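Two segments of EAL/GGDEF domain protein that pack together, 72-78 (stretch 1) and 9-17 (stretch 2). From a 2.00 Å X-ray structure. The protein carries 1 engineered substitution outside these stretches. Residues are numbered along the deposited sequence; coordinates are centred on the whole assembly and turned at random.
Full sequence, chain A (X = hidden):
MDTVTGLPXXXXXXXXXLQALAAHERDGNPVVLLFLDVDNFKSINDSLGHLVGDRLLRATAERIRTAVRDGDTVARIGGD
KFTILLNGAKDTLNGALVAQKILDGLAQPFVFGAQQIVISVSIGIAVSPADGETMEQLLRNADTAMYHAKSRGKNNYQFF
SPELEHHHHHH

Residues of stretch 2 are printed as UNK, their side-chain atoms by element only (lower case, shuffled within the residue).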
# COMPACT_ATOMS: atom_id res chain seq x y z
N ASP A 72 4.35 11.58 -0.14
CA ASP A 72 4.43 10.14 -0.33
C ASP A 72 3.76 9.79 -1.66
O ASP A 72 2.95 10.56 -2.17
CB ASP A 72 3.73 9.39 0.81
CG ASP A 72 4.44 9.56 2.14
OD1 ASP A 72 5.63 9.92 2.16
OD2 ASP A 72 3.79 9.31 3.18
N THR A 73 4.08 8.62 -2.21
CA THR A 73 3.49 8.20 -3.48
C THR A 73 2.79 6.85 -3.34
O THR A 73 3.27 5.95 -2.66
CB THR A 73 4.57 8.09 -4.58
OG1 THR A 73 5.24 9.34 -4.71
CG2 THR A 73 3.93 7.73 -5.92
N VAL A 74 1.64 6.73 -4.00
CA VAL A 74 0.85 5.51 -3.98
C VAL A 74 0.57 5.11 -5.43
O VAL A 74 0.26 5.97 -6.26
CB VAL A 74 -0.50 5.72 -3.25
CG1 VAL A 74 -1.29 4.43 -3.22
CG2 VAL A 74 -0.26 6.24 -1.85
N ALA A 75 0.69 3.83 -5.74
CA ALA A 75 0.44 3.34 -7.10
C ALA A 75 -0.11 1.92 -7.06
O ALA A 75 0.28 1.12 -6.22
CB ALA A 75 1.73 3.39 -7.91
N ARG A 76 -1.02 1.62 -7.98
CA ARG A 76 -1.65 0.31 -8.05
C ARG A 76 -0.80 -0.71 -8.80
O ARG A 76 -0.02 -0.34 -9.68
CB ARG A 76 -3.02 0.44 -8.73
CG ARG A 76 -3.89 -0.81 -8.70
CD ARG A 76 -5.34 -0.48 -9.07
NE ARG A 76 -5.47 -0.03 -10.45
CZ ARG A 76 -5.88 -0.80 -11.45
NH1 ARG A 76 -6.21 -2.07 -11.22
NH2 ARG A 76 -5.96 -0.31 -12.68
N ILE A 77 -0.93 -1.98 -8.45
CA ILE A 77 -0.19 -3.03 -9.13
C ILE A 77 -0.89 -4.37 -8.97
O ILE A 77 -1.58 -4.61 -7.99
CB ILE A 77 1.28 -3.12 -8.63
CG1 ILE A 77 2.09 -4.02 -9.58
CG2 ILE A 77 1.33 -3.67 -7.21
CD1 ILE A 77 3.57 -4.07 -9.25
N GLY A 78 -0.71 -5.24 -9.96
CA GLY A 78 -1.32 -6.56 -9.89
C GLY A 78 -2.82 -6.50 -9.73
O GLY A 78 -3.42 -7.36 -9.09
N UNK A 9 1.48 6.40 -12.45
CA UNK A 9 1.83 5.18 -13.17
C UNK A 9 2.91 4.42 -12.42
O UNK A 9 3.54 4.95 -11.50
n UNK A 9 1.79 7.18 -16.20
o UNK A 9 0.18 5.77 -15.51
c UNK A 9 1.35 6.16 -15.47
c UNK A 9 2.37 5.48 -14.58
N UNK A 10 3.12 3.18 -12.83
CA UNK A 10 4.13 2.31 -12.24
C UNK A 10 5.51 2.94 -12.49
O UNK A 10 6.41 2.86 -11.66
c UNK A 10 4.04 0.92 -12.89
c UNK A 10 5.09 -0.09 -12.47
c UNK A 10 5.21 -0.20 -10.97
n UNK A 10 2.56 -0.17 -8.44
c UNK A 10 3.77 -0.14 -8.98
n UNK A 10 3.92 -0.26 -10.29
n UNK A 10 4.83 0.04 -8.20
N UNK A 11 5.66 3.58 -13.65
CA UNK A 11 6.92 4.22 -14.02
C UNK A 11 7.23 5.40 -13.12
O UNK A 11 8.37 5.58 -12.68
o UNK A 11 9.35 3.51 -16.70
c UNK A 11 9.33 4.52 -15.99
n UNK A 11 10.36 4.88 -15.23
c UNK A 11 8.12 5.42 -15.95
c UNK A 11 6.87 4.69 -15.48
N UNK A 12 6.22 6.23 -12.87
CA UNK A 12 6.40 7.39 -12.02
C UNK A 12 6.69 6.95 -10.59
O UNK A 12 7.54 7.53 -9.91
c UNK A 12 5.23 9.56 -11.22
c UNK A 12 5.15 8.28 -12.05
c UNK A 12 3.97 10.39 -11.43
c UNK A 12 6.48 10.36 -11.59
N UNK A 13 5.98 5.93 -10.12
CA UNK A 13 6.23 5.43 -8.77
C UNK A 13 7.69 5.00 -8.69
O UNK A 13 8.40 5.31 -7.75
c UNK A 13 5.12 3.50 -4.73
c UNK A 13 4.85 4.03 -5.99
c UNK A 13 6.15 2.56 -4.57
c UNK A 13 5.58 3.63 -7.10
c UNK A 13 6.88 2.16 -5.68
c UNK A 13 5.32 4.24 -8.45
c UNK A 13 6.60 2.69 -6.94
N UNK A 14 8.11 4.27 -9.72
CA UNK A 14 9.48 3.78 -9.82
C UNK A 14 10.47 4.94 -9.73
O UNK A 14 11.47 4.86 -9.01
s UNK A 14 11.35 2.67 -11.62
c UNK A 14 9.65 3.05 -11.15
N UNK A 15 10.20 6.01 -10.46
CA UNK A 15 11.08 7.18 -10.45
C UNK A 15 11.10 7.83 -9.07
O UNK A 15 12.15 8.24 -8.58
o UNK A 15 11.37 6.64 -13.14
o UNK A 15 10.43 8.50 -13.84
c UNK A 15 10.82 7.74 -12.92
c UNK A 15 10.61 8.21 -11.49
N UNK A 16 9.92 7.92 -8.45
CA UNK A 16 9.79 8.51 -7.12
C UNK A 16 10.60 7.71 -6.10
O UNK A 16 11.30 8.28 -5.27
n UNK A 16 4.56 12.56 -8.35
n UNK A 16 4.82 10.87 -6.82
c UNK A 16 8.32 8.52 -6.70
c UNK A 16 5.35 11.72 -7.69
c UNK A 16 7.42 9.42 -7.53
n UNK A 16 6.67 11.75 -7.88
c UNK A 16 7.63 10.89 -7.19
N UNK A 17 10.49 6.39 -6.18
CA UNK A 17 11.20 5.51 -5.25
C UNK A 17 12.72 5.64 -5.39
O UNK A 17 13.45 5.71 -4.40
c UNK A 17 10.77 4.06 -5.47
c UNK A 17 11.53 3.34 -3.19
c UNK A 17 10.65 1.67 -4.81
c UNK A 17 11.44 2.95 -4.65
O HOH W 1 1.41 -1.04 -11.99

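Position 9 carries two carbons, the second bearing one oxygen and one nitrogen: a short amide, its CA-to-CB bond directed away from the strand. This is Asn-9, at the N-cap position, although its side chain makes no capping bond.

Position 10 has three carbons, a nitrogen, and a carbon carrying two more nitrogens. Its CB leaves the helix sideways, yet the planar end comes nearer the strand, where one terminal nitrogen lies 2.9 Å from Arg-76 O. This is Arg-10. NH2 donates to that carbonyl at a nearly straight 164°, close to the guanidinium plane, while Ala-75 CB covers one face and Ile-77 CD1 the opposite one. A water accepts from Arg-10 NE at 3.1 Å and donates to Arg-76 O at 2.8 Å.

Position 11 shows three carbons, the last with one oxygen and one nitrogen, and touches nothing on the strand. It is Gln-11.

Position 12 has four carbons forked at the second, set sideways and out of contact: Leu-12.

Position 13 is one carbon followed by a six-carbon ring with no heteroatom, its CA-to-CB bond directed toward the strand. That makes it Phe-13. Phe-13 CD2 lies 3.7 Å from Ala-75 CB, and Phe-13 CE2 is 3.7 Å from Thr-73 O, which sits at the ring edge.

Position 14, one carbon and one sulfur, is Cys-14, out of the strand's reach.

Position 15 has two carbons, the second with two oxygens. This is Asp-15, also out of the strand's reach; Gln-11 NE2 donates to Asp-15 OD1 at 2.9 Å along the helix.

Position 16 repeats the pattern of three carbons, a nitrogen and a carbon with two nitrogens, its CA-to-CB bond directed toward the strand, with one terminal nitrogen 2.6 Å from Thr-73 OG1. It is Arg-16, and NH1 donates to that hydroxyl at 134°, a short and bent bond.

Position 17, four carbons forked at the second, points sideways and is buried without touching the strand: Leu-17.

The rule is alternation met by helical spacing. Thr-73, Ala-75 and Ile-77 point toward the helix, while 10, 13 and 16 supply most of the opposing surface at steps of three. Phe-13 sits at the centre, Phe-13 CA lying 6.4 Å from Ala-75 CA; the axes approach to 8.3 Å. Arginines on either side of it extend the contact along the strand, one binding backbone and the other a hydroxyl.

Stretch 2, residues 9-17: NRQLFCDRL
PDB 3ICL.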